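Local coordinates for protein putative glutathionylspermidine synthase (Methylobacillus flagellatus, PDB 3N6X) that is of unknown function but, as a circularly permuted ATP-grasp protein, is probably an ATP-dependent ligase, perhaps a glutathionylspermidine synthase, at residues Pro71-Leu79 with Leu411-Glu419; Glu186-Ala194 with Gly465-Lys473. All blocks are in the same frame, centred on the assembly; numbering follows the deposited sequence. Where two conformers were deposited one is given.

Contact 1. Residues Pro71-Leu79 with Leu411-Glu419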
loop_
_atom_site.group_PDB
_atom_site.type_symbol
_atom_site.label_atom_id
_atom_site.label_comp_id
_atom_site.label_asym_id
_atom_site.label_seq_id
_atom_site.Cartn_x
_atom_site.Cartn_y
_atom_site.Cartn_z
ATOM N N PRO A 71 1.153 -12.837 -12.793
ATOM C CA PRO A 71 0.041 -12.987 -13.750
ATOM C C PRO A 71 -0.925 -11.799 -13.753
ATOM O O PRO A 71 -1.132 -11.158 -12.727
ATOM C CB PRO A 71 -0.655 -14.279 -13.300
ATOM C CG PRO A 71 0.337 -14.985 -12.453
ATOM C CD PRO A 71 1.158 -13.929 -11.797
ATOM N N PHE A 72 -1.501 -11.506 -14.919
ATOM C CA PHE A 72 -2.454 -10.423 -15.086
ATOM C C PHE A 72 -3.794 -10.960 -15.576
ATOM O O PHE A 72 -3.828 -11.794 -16.484
ATOM C CB PHE A 72 -1.903 -9.365 -16.059
ATOM C CG PHE A 72 -2.840 -8.208 -16.320
ATOM C CD1 PHE A 72 -3.055 -7.232 -15.352
ATOM C CD2 PHE A 72 -3.499 -8.086 -17.539
ATOM C CE1 PHE A 72 -3.928 -6.167 -15.592
ATOM C CE2 PHE A 72 -4.363 -7.011 -17.782
ATOM C CZ PHE A 72 -4.567 -6.057 -16.810
ATOM N N ASP A 73 -4.891 -10.515 -14.948
ATOM C CA ASP A 73 -6.245 -10.876 -15.349
ATOM C C ASP A 73 -6.878 -9.674 -16.059
ATOM O O ASP A 73 -6.736 -8.535 -15.593
ATOM C CB ASP A 73 -7.083 -11.298 -14.142
ATOM C CG ASP A 73 -8.442 -11.857 -14.518
ATOM O OD1 ASP A 73 -8.491 -12.989 -15.066
ATOM O OD2 ASP A 73 -9.461 -11.204 -14.202
ATOM N N VAL A 74 -7.551 -9.921 -17.199
ATOM C CA VAL A 74 -8.122 -8.856 -18.040
ATOM C C VAL A 74 -9.505 -8.367 -17.606
ATOM O O VAL A 74 -10.042 -7.441 -18.222
ATOM C CB VAL A 74 -8.040 -9.174 -19.566
ATOM C CG1 VAL A 74 -6.593 -9.435 -19.996
ATOM C CG2 VAL A 74 -8.941 -10.351 -19.942
ATOM N N VAL A 75 -10.085 -8.962 -16.550
ATOM C CA VAL A 75 -11.380 -8.489 -16.045
ATOM C C VAL A 75 -11.116 -7.383 -15.016
ATOM O O VAL A 75 -10.493 -7.647 -13.981
ATOM C CB VAL A 75 -12.269 -9.617 -15.471
ATOM C CG1 VAL A 75 -13.683 -9.105 -15.187
ATOM C CG2 VAL A 75 -12.307 -10.820 -16.415
ATOM N N PRO A 76 -11.465 -6.109 -15.327
ATOM C CA PRO A 76 -11.142 -5.029 -14.391
ATOM C C PRO A 76 -11.978 -5.068 -13.121
ATOM O O PRO A 76 -13.091 -5.609 -13.105
ATOM C CB PRO A 76 -11.429 -3.764 -15.201
ATOM C CG PRO A 76 -12.484 -4.177 -16.170
ATOM C CD PRO A 76 -12.165 -5.599 -16.526
ATOM N N ARG A 77 -11.445 -4.472 -12.060
ATOM C CA ARG A 77 -12.160 -4.276 -10.818
ATOM C C ARG A 77 -12.810 -2.897 -10.958
ATOM O O ARG A 77 -12.107 -1.891 -10.979
ATOM C CB ARG A 77 -11.161 -4.323 -9.635
ATOM C CG ARG A 77 -11.748 -3.951 -8.300
ATOM C CD ARG A 77 -12.408 -5.138 -7.645
ATOM N NE ARG A 77 -13.004 -4.784 -6.362
ATOM C CZ ARG A 77 -12.334 -4.745 -5.214
ATOM N NH1 ARG A 77 -11.030 -5.003 -5.187
ATOM N NH2 ARG A 77 -12.957 -4.424 -4.086
ATOM N N ILE A 78 -14.121 -2.856 -11.218
ATOM C CA ILE A 78 -14.810 -1.577 -11.474
ATOM C C ILE A 78 -15.468 -1.040 -10.222
ATOM O O ILE A 78 -16.180 -1.770 -9.551
ATOM C CB ILE A 78 -15.816 -1.664 -12.677
ATOM C CG1 ILE A 78 -15.204 -2.437 -13.876
ATOM C CG2 ILE A 78 -16.281 -0.264 -13.102
ATOM C CD1 ILE A 78 -16.196 -2.785 -14.999
ATOM N N LEU A 79 -15.231 0.252 -9.912
ATOM C CA LEU A 79 -15.834 0.936 -8.766
ATOM C C LEU A 79 -16.563 2.164 -9.255
ATOM O O LEU A 79 -16.054 2.868 -10.119
ATOM C CB LEU A 79 -14.755 1.338 -7.727
ATOM C CG LEU A 79 -13.876 0.192 -7.163
ATOM C CD1 LEU A 79 -12.648 0.743 -6.462
ATOM C CD2 LEU A 79 -14.668 -0.709 -6.216
ATOM N N LEU A 411 -14.346 -12.182 2.278
ATOM C CA LEU A 411 -13.610 -11.437 1.244
ATOM C C LEU A 411 -14.359 -11.429 -0.086
ATOM O O LEU A 411 -14.706 -12.491 -0.595
ATOM C CB LEU A 411 -12.178 -12.027 1.071
ATOM C CG LEU A 411 -11.205 -11.238 0.166
ATOM C CD1 LEU A 411 -11.275 -9.779 0.445
ATOM C CD2 LEU A 411 -9.777 -11.721 0.330
ATOM N N SER A 412 -14.623 -10.223 -0.641
ATOM C CA SER A 412 -15.366 -10.089 -1.894
ATOM C C SER A 412 -14.654 -10.731 -3.065
ATOM O O SER A 412 -13.417 -10.767 -3.108
ATOM C CB SER A 412 -15.707 -8.628 -2.197
ATOM O OG SER A 412 -14.650 -7.949 -2.857
ATOM N N THR A 413 -15.441 -11.281 -3.995
ATOM C CA THR A 413 -14.925 -11.932 -5.187
ATOM C C THR A 413 -15.130 -11.062 -6.417
ATOM O O THR A 413 -16.126 -10.344 -6.519
ATOM C CB THR A 413 -15.554 -13.307 -5.362
ATOM O OG1 THR A 413 -16.964 -13.216 -5.130
ATOM C CG2 THR A 413 -14.938 -14.346 -4.450
ATOM N N CYS A 414 -14.187 -11.122 -7.341
ATOM C CA CYS A 414 -14.255 -10.384 -8.589
ATOM C C CYS A 414 -14.173 -11.393 -9.730
ATOM O O CYS A 414 -13.334 -12.304 -9.679
ATOM C CB CYS A 414 -13.127 -9.356 -8.663
ATOM S SG CYS A 414 -13.082 -8.399 -10.203
ATOM N N PRO A 415 -15.059 -11.286 -10.760
ATOM C CA PRO A 415 -15.004 -12.245 -11.877
ATOM C C PRO A 415 -13.619 -12.331 -12.466
ATOM O O PRO A 415 -12.990 -11.315 -12.725
ATOM C CB PRO A 415 -16.010 -11.683 -12.869
ATOM C CG PRO A 415 -16.950 -10.927 -12.036
ATOM C CD PRO A 415 -16.131 -10.296 -10.965
ATOM N N THR A 416 -13.093 -13.539 -12.532
ATOM C CA THR A 416 -11.733 -13.795 -12.962
ATOM C C THR A 416 -11.741 -14.972 -13.915
ATOM O O THR A 416 -12.466 -15.950 -13.688
ATOM C CB THR A 416 -10.857 -14.069 -11.719
ATOM O OG1 THR A 416 -11.160 -13.109 -10.707
ATOM C CG2 THR A 416 -9.366 -14.045 -12.025
ATOM N N LEU A 417 -10.946 -14.886 -14.987
ATOM C CA LEU A 417 -10.858 -15.963 -15.960
ATOM C C LEU A 417 -10.023 -17.123 -15.423
ATOM O O LEU A 417 -8.813 -16.982 -15.214
ATOM C CB LEU A 417 -10.310 -15.454 -17.305
ATOM C CG LEU A 417 -11.299 -14.657 -18.152
ATOM C CD1 LEU A 417 -10.589 -13.627 -18.978
ATOM C CD2 LEU A 417 -12.123 -15.569 -19.038
ATOM N N VAL A 418 -10.695 -18.250 -15.137
ATOM C CA VAL A 418 -10.071 -19.482 -14.624
ATOM C C VAL A 418 -10.248 -20.637 -15.650
ATOM O O VAL A 418 -10.839 -20.418 -16.710
ATOM C CB VAL A 418 -10.599 -19.857 -13.205
ATOM C CG1 VAL A 418 -10.281 -18.758 -12.192
ATOM C CG2 VAL A 418 -12.095 -20.156 -13.232
ATOM N N GLU A 419 -9.705 -21.845 -15.344
ATOM C CA GLU A 419 -9.773 -23.025 -16.230
ATOM C C GLU A 419 -11.208 -23.353 -16.707
ATOM O O GLU A 419 -11.422 -23.556 -17.904
ATOM C CB GLU A 419 -9.131 -24.250 -15.558
#
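Asp73, Val75 and Arg77 meet strand 413-418 in a buried side-chain contact of a circularly permuted ATP-grasp protein, where the approach to strand 77-79 runs past 413-418 without backbone pairing. The backbones stay apart, the CA atoms of Val75 and Thr416 being 6.1 Å from each other. The Asp73 carboxylate reaches across with CG anti to its own backbone N (chi1 -172°), which brings OD1 within 3.1 Å of Leu417 N for a hydrogen bond on the syn side of the carboxylate. OD2 forms a salt bridge with Lys467, whose ammonium also bonds to the carbonyls of Val75 and Pro415, tying both segments together. Beside the carboxylate, Thr416 CG2 lies against OD1, while Thr416 OG1 turns back to the Cys414 carbonyl. Val75 CB sits 3.3 Å from Pro415 O, with CG1 on Pro415 CB; Leu417 CD1 packs on Val75 CG2 and, at 3.8 Å, on Val74 CG2. At the far end the Arg77 chain bends at chi2 (85°) and its NH2 forms a salt bridge with Glu12, which also takes a hydrogen bond with Ser412 OG. Between this end and the Asp73 carboxylate, Cys414 SG rests 4.2 Å from Arg77 CD and 4.0 Å from Pro76 O.

Contact 2. Residues Glu186-Ala194 with Gly465-Lys473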
loop_
_atom_site.group_PDB
_atom_site.type_symbol
_atom_site.label_atom_id
_atom_site.label_comp_id
_atom_site.label_asym_id
_atom_site.label_seq_id
_atom_site.Cartn_x
_atom_site.Cartn_y
_atom_site.Cartn_z
ATOM N N GLU A 186 -11.685 -0.100 -27.247
ATOM C CA GLU A 186 -13.146 -0.019 -27.390
ATOM C C GLU A 186 -13.899 -0.106 -26.037
ATOM O O GLU A 186 -14.971 0.480 -25.891
ATOM C CB GLU A 186 -13.659 -1.068 -28.405
ATOM C CG GLU A 186 -13.600 -2.517 -27.921
ATOM C CD GLU A 186 -12.267 -3.246 -28.040
ATOM O OE1 GLU A 186 -11.257 -2.608 -28.420
ATOM O OE2 GLU A 186 -12.240 -4.463 -27.752
ATOM N N LEU A 187 -13.308 -0.807 -25.046
ATOM C CA LEU A 187 -13.878 -0.968 -23.702
ATOM C C LEU A 187 -13.862 0.366 -22.942
ATOM O O LEU A 187 -14.799 0.675 -22.207
ATOM C CB LEU A 187 -13.073 -2.033 -22.944
ATOM C CG LEU A 187 -13.786 -2.886 -21.901
ATOM C CD1 LEU A 187 -15.246 -3.075 -22.216
ATOM C CD2 LEU A 187 -13.084 -4.217 -21.743
ATOM N N PHE A 188 -12.831 1.174 -23.170
ATOM C CA PHE A 188 -12.691 2.486 -22.547
ATOM C C PHE A 188 -13.643 3.516 -23.159
ATOM O O PHE A 188 -13.848 4.593 -22.582
ATOM C CB PHE A 188 -11.227 2.954 -22.587
ATOM C CG PHE A 188 -10.359 2.197 -21.610
ATOM C CD1 PHE A 188 -9.833 0.948 -21.941
ATOM C CD2 PHE A 188 -10.125 2.693 -20.331
ATOM C CE1 PHE A 188 -9.058 0.231 -21.023
ATOM C CE2 PHE A 188 -9.347 1.977 -19.416
ATOM C CZ PHE A 188 -8.809 0.757 -19.769
ATOM N N ARG A 189 -14.240 3.180 -24.319
ATOM C CA ARG A 189 -15.230 4.033 -24.970
ATOM C C ARG A 189 -16.588 3.807 -24.279
ATOM O O ARG A 189 -17.356 4.752 -24.106
ATOM C CB ARG A 189 -15.313 3.702 -26.479
ATOM C CG ARG A 189 -16.175 4.670 -27.308
ATOM C CD ARG A 189 -16.261 4.237 -28.774
ATOM N NE ARG A 189 -16.842 2.899 -28.910
ATOM C CZ ARG A 189 -16.247 1.884 -29.527
ATOM N NH1 ARG A 189 -15.079 2.057 -30.131
ATOM N NH2 ARG A 189 -16.831 0.692 -29.569
ATOM N N ARG A 190 -16.852 2.548 -23.846
ATOM C CA ARG A 190 -18.101 2.136 -23.179
ATOM C C ARG A 190 -18.189 2.530 -21.700
ATOM O O ARG A 190 -19.295 2.628 -21.172
ATOM C CB ARG A 190 -18.330 0.628 -23.338
ATOM C CG ARG A 190 -18.347 0.164 -24.799
ATOM C CD ARG A 190 -18.337 -1.344 -24.922
ATOM N NE ARG A 190 -19.692 -1.887 -24.867
ATOM C CZ ARG A 190 -20.177 -2.766 -25.734
ATOM N NH1 ARG A 190 -19.416 -3.226 -26.720
ATOM N NH2 ARG A 190 -21.423 -3.200 -25.619
ATOM N N TYR A 191 -17.028 2.728 -21.019
ATOM C CA TYR A 191 -16.993 3.129 -19.604
ATOM C C TYR A 191 -16.307 4.487 -19.413
ATOM O O TYR A 191 -15.239 4.727 -19.995
ATOM C CB TYR A 191 -16.273 2.082 -18.757
ATOM C CG TYR A 191 -17.118 0.891 -18.384
ATOM C CD1 TYR A 191 -17.884 0.892 -17.221
ATOM C CD2 TYR A 191 -17.072 -0.282 -19.133
ATOM C CE1 TYR A 191 -18.632 -0.219 -16.847
ATOM C CE2 TYR A 191 -17.802 -1.409 -18.759
ATOM C CZ TYR A 191 -18.583 -1.373 -17.614
ATOM O OH TYR A 191 -19.306 -2.479 -17.239
ATOM N N PRO A 192 -16.865 5.365 -18.532
ATOM C CA PRO A 192 -16.187 6.644 -18.246
ATOM C C PRO A 192 -15.085 6.455 -17.181
ATOM O O PRO A 192 -15.255 6.861 -16.023
ATOM C CB PRO A 192 -17.331 7.536 -17.747
ATOM C CG PRO A 192 -18.304 6.590 -17.115
ATOM C CD PRO A 192 -18.102 5.214 -17.728
ATOM N N VAL A 193 -13.959 5.813 -17.572
ATOM C CA VAL A 193 -12.862 5.490 -16.655
ATOM C C VAL A 193 -11.986 6.707 -16.360
ATOM O O VAL A 193 -11.486 7.342 -17.288
ATOM C CB VAL A 193 -12.032 4.262 -17.142
ATOM C CG1 VAL A 193 -10.961 3.868 -16.113
ATOM C CG2 VAL A 193 -12.940 3.078 -17.456
ATOM N N ALA A 194 -11.814 7.044 -15.058
ATOM C CA ALA A 194 -10.954 8.162 -14.645
ATOM C C ALA A 194 -9.475 7.814 -14.899
ATOM O O ALA A 194 -9.082 6.662 -14.717
ATOM C CB ALA A 194 -11.171 8.480 -13.175
ATOM N N GLY A 465 -2.110 -12.732 -8.524
ATOM C CA GLY A 465 -2.027 -11.921 -9.736
ATOM C C GLY A 465 -2.550 -10.509 -9.553
ATOM O O GLY A 465 -2.924 -10.128 -8.445
ATOM N N THR A 466 -2.566 -9.708 -10.639
ATOM C CA THR A 466 -3.104 -8.338 -10.583
ATOM C C THR A 466 -4.203 -8.086 -11.604
ATOM O O THR A 466 -4.366 -8.842 -12.568
ATOM C CB THR A 466 -2.014 -7.271 -10.679
ATOM O OG1 THR A 466 -1.397 -7.343 -11.956
ATOM C CG2 THR A 466 -0.984 -7.372 -9.567
ATOM N N LYS A 467 -4.968 -7.017 -11.367
ATOM C CA LYS A 467 -6.059 -6.553 -12.211
ATOM C C LYS A 467 -5.935 -5.057 -12.334
ATOM O O LYS A 467 -5.308 -4.420 -11.483
ATOM C CB LYS A 467 -7.411 -6.871 -11.552
ATOM C CG LYS A 467 -7.834 -8.320 -11.628
ATOM C CD LYS A 467 -9.134 -8.511 -10.891
ATOM C CE LYS A 467 -9.739 -9.870 -11.132
ATOM N NZ LYS A 467 -10.715 -9.843 -12.249
ATOM N N ASP A 468 -6.573 -4.478 -13.348
ATOM C CA ASP A 468 -6.675 -3.030 -13.485
ATOM C C ASP A 468 -7.868 -2.606 -12.631
ATOM O O ASP A 468 -8.842 -3.351 -12.546
ATOM C CB ASP A 468 -6.924 -2.656 -14.963
ATOM C CG ASP A 468 -6.938 -1.166 -15.276
ATOM O OD1 ASP A 468 -6.600 -0.360 -14.371
ATOM O OD2 ASP A 468 -7.277 -0.806 -16.421
ATOM N N THR A 469 -7.785 -1.451 -11.966
ATOM C CA THR A 469 -8.903 -0.935 -11.165
ATOM C C THR A 469 -9.472 0.284 -11.852
ATOM O O THR A 469 -8.759 1.282 -12.052
ATOM C CB THR A 469 -8.466 -0.620 -9.706
ATOM O OG1 THR A 469 -7.826 -1.759 -9.151
ATOM C CG2 THR A 469 -9.640 -0.199 -8.815
ATOM N N TRP A 470 -10.753 0.212 -12.219
ATOM C CA TRP A 470 -11.438 1.305 -12.896
ATOM C C TRP A 470 -12.276 2.105 -11.923
ATOM O O TRP A 470 -13.138 1.545 -11.248
ATOM C CB TRP A 470 -12.349 0.760 -13.999
ATOM C CG TRP A 470 -11.646 0.156 -15.182
ATOM C CD1 TRP A 470 -10.299 0.050 -15.386
ATOM C CD2 TRP A 470 -12.274 -0.397 -16.344
ATOM N NE1 TRP A 470 -10.049 -0.567 -16.590
ATOM C CE2 TRP A 470 -11.246 -0.851 -17.201
ATOM C CE3 TRP A 470 -13.617 -0.559 -16.745
ATOM C CZ2 TRP A 470 -11.514 -1.434 -18.445
ATOM C CZ3 TRP A 470 -13.881 -1.158 -17.966
ATOM C CH2 TRP A 470 -12.840 -1.581 -18.806
ATOM N N ILE A 471 -12.039 3.416 -11.851
ATOM C CA ILE A 471 -12.879 4.308 -11.070
ATOM C C ILE A 471 -13.680 5.118 -12.067
ATOM O O ILE A 471 -13.100 5.791 -12.929
ATOM C CB ILE A 471 -12.072 5.186 -10.047
ATOM C CG1 ILE A 471 -11.705 4.367 -8.770
ATOM C CG2 ILE A 471 -12.879 6.419 -9.629
ATOM C CD1 ILE A 471 -10.621 3.323 -8.893
ATOM N N LEU A 472 -15.007 4.966 -12.036
ATOM C CA LEU A 472 -15.892 5.666 -12.970
ATOM C C LEU A 472 -16.044 7.127 -12.615
ATOM O O LEU A 472 -16.095 7.468 -11.432
ATOM C CB LEU A 472 -17.258 4.969 -13.075
ATOM C CG LEU A 472 -17.225 3.492 -13.516
ATOM C CD1 LEU A 472 -18.602 3.029 -13.935
ATOM C CD2 LEU A 472 -16.184 3.252 -14.664
ATOM N N LYS A 473 -16.038 8.005 -13.642
ATOM C CA LYS A 473 -16.117 9.467 -13.461
ATOM C C LYS A 473 -17.477 9.950 -12.942
ATOM O O LYS A 473 -18.511 9.395 -13.297
ATOM C CB LYS A 473 -15.733 10.199 -14.752
ATOM C CG LYS A 473 -14.238 10.194 -15.022
ATOM C CD LYS A 473 -13.891 10.975 -16.279
ATOM C CE LYS A 473 -13.563 10.073 -17.440
ATOM N NZ LYS A 473 -13.250 10.847 -18.665
HETATM O O HOH W 1 -9.472 4.663 -12.863
#
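Trp470 lies at the centre of this contact, its indole pushed from strand 464-471 against the end of helix 185-190 and the turn that follows. Its rim and one face are closely packed. Leu187 CG meets the rim of the six-membered ring at CH2, 3.5 Å away and near the ring plane. Tyr191 CD2 comes just as near to CZ3, again at the indole edge, and the tryptophan in turn presents CE3 to a face of the tyrosine ring. Val193 closes one face, CG2 making a CH-pi contact with the five-membered ring. On that same side Phe188 leans in obliquely, its CZ 3.7 Å from Trp470 NE1 and its ring plane at 55° to that of the six-membered ring of Trp470. The indole's rotation is further fixed by the bond from NE1 to Asp468 OD2 (2.8 Å); the oxygen lies in the indole plane, but the N-H arrives from above the plane of the carboxylate, which also forms a salt bridge with Arg177.

A single beta bridge joins Val193 and Leu472 as an ordered backbone link: Lys473 N bonds to Pro192 O and Ala194 N to Ile471 O, both at 2.8 Å, the Ala194 bond nearly straight. One water spans Ala194 O and Ile471 N. The looser, solvent side is that of Pro192, the centre of an inverse gamma turn, and Lys473; the lysine chain, bent at chi3, runs along the backbone and brings CE to 3.4 Å from Val193 O.

The aromatic cluster is shared with neighbouring elements. Helix 170-183 packs on Phe188 and Val193 through Arg177, helix 25-33 lies against Leu187 and Tyr191, and Pro76, just before strand 77-79, touches Trp470.

Overall arrangement
From the N terminus, the chain passes through 71-79, then 186-194, then returns at 411-419 and 465-473. Contact 1 closes a loop of 331 residues and contact 2 one of 270; since their segments alternate, the loops cross instead of nesting. Their centres are about 13 Å apart, on the same side of the chain's centre. The two also meet directly: both segments of contact 1 reach strand 464-471, with strand 77-79 pairing in parallel with it and Phe72 packing on Thr466. Together they tie the approach to strand 77-79 and the end of helix 185-190 to the mixed sheet that holds strands 77-79, 413-418 and 464-471, with the C-terminal strand shared by both regions.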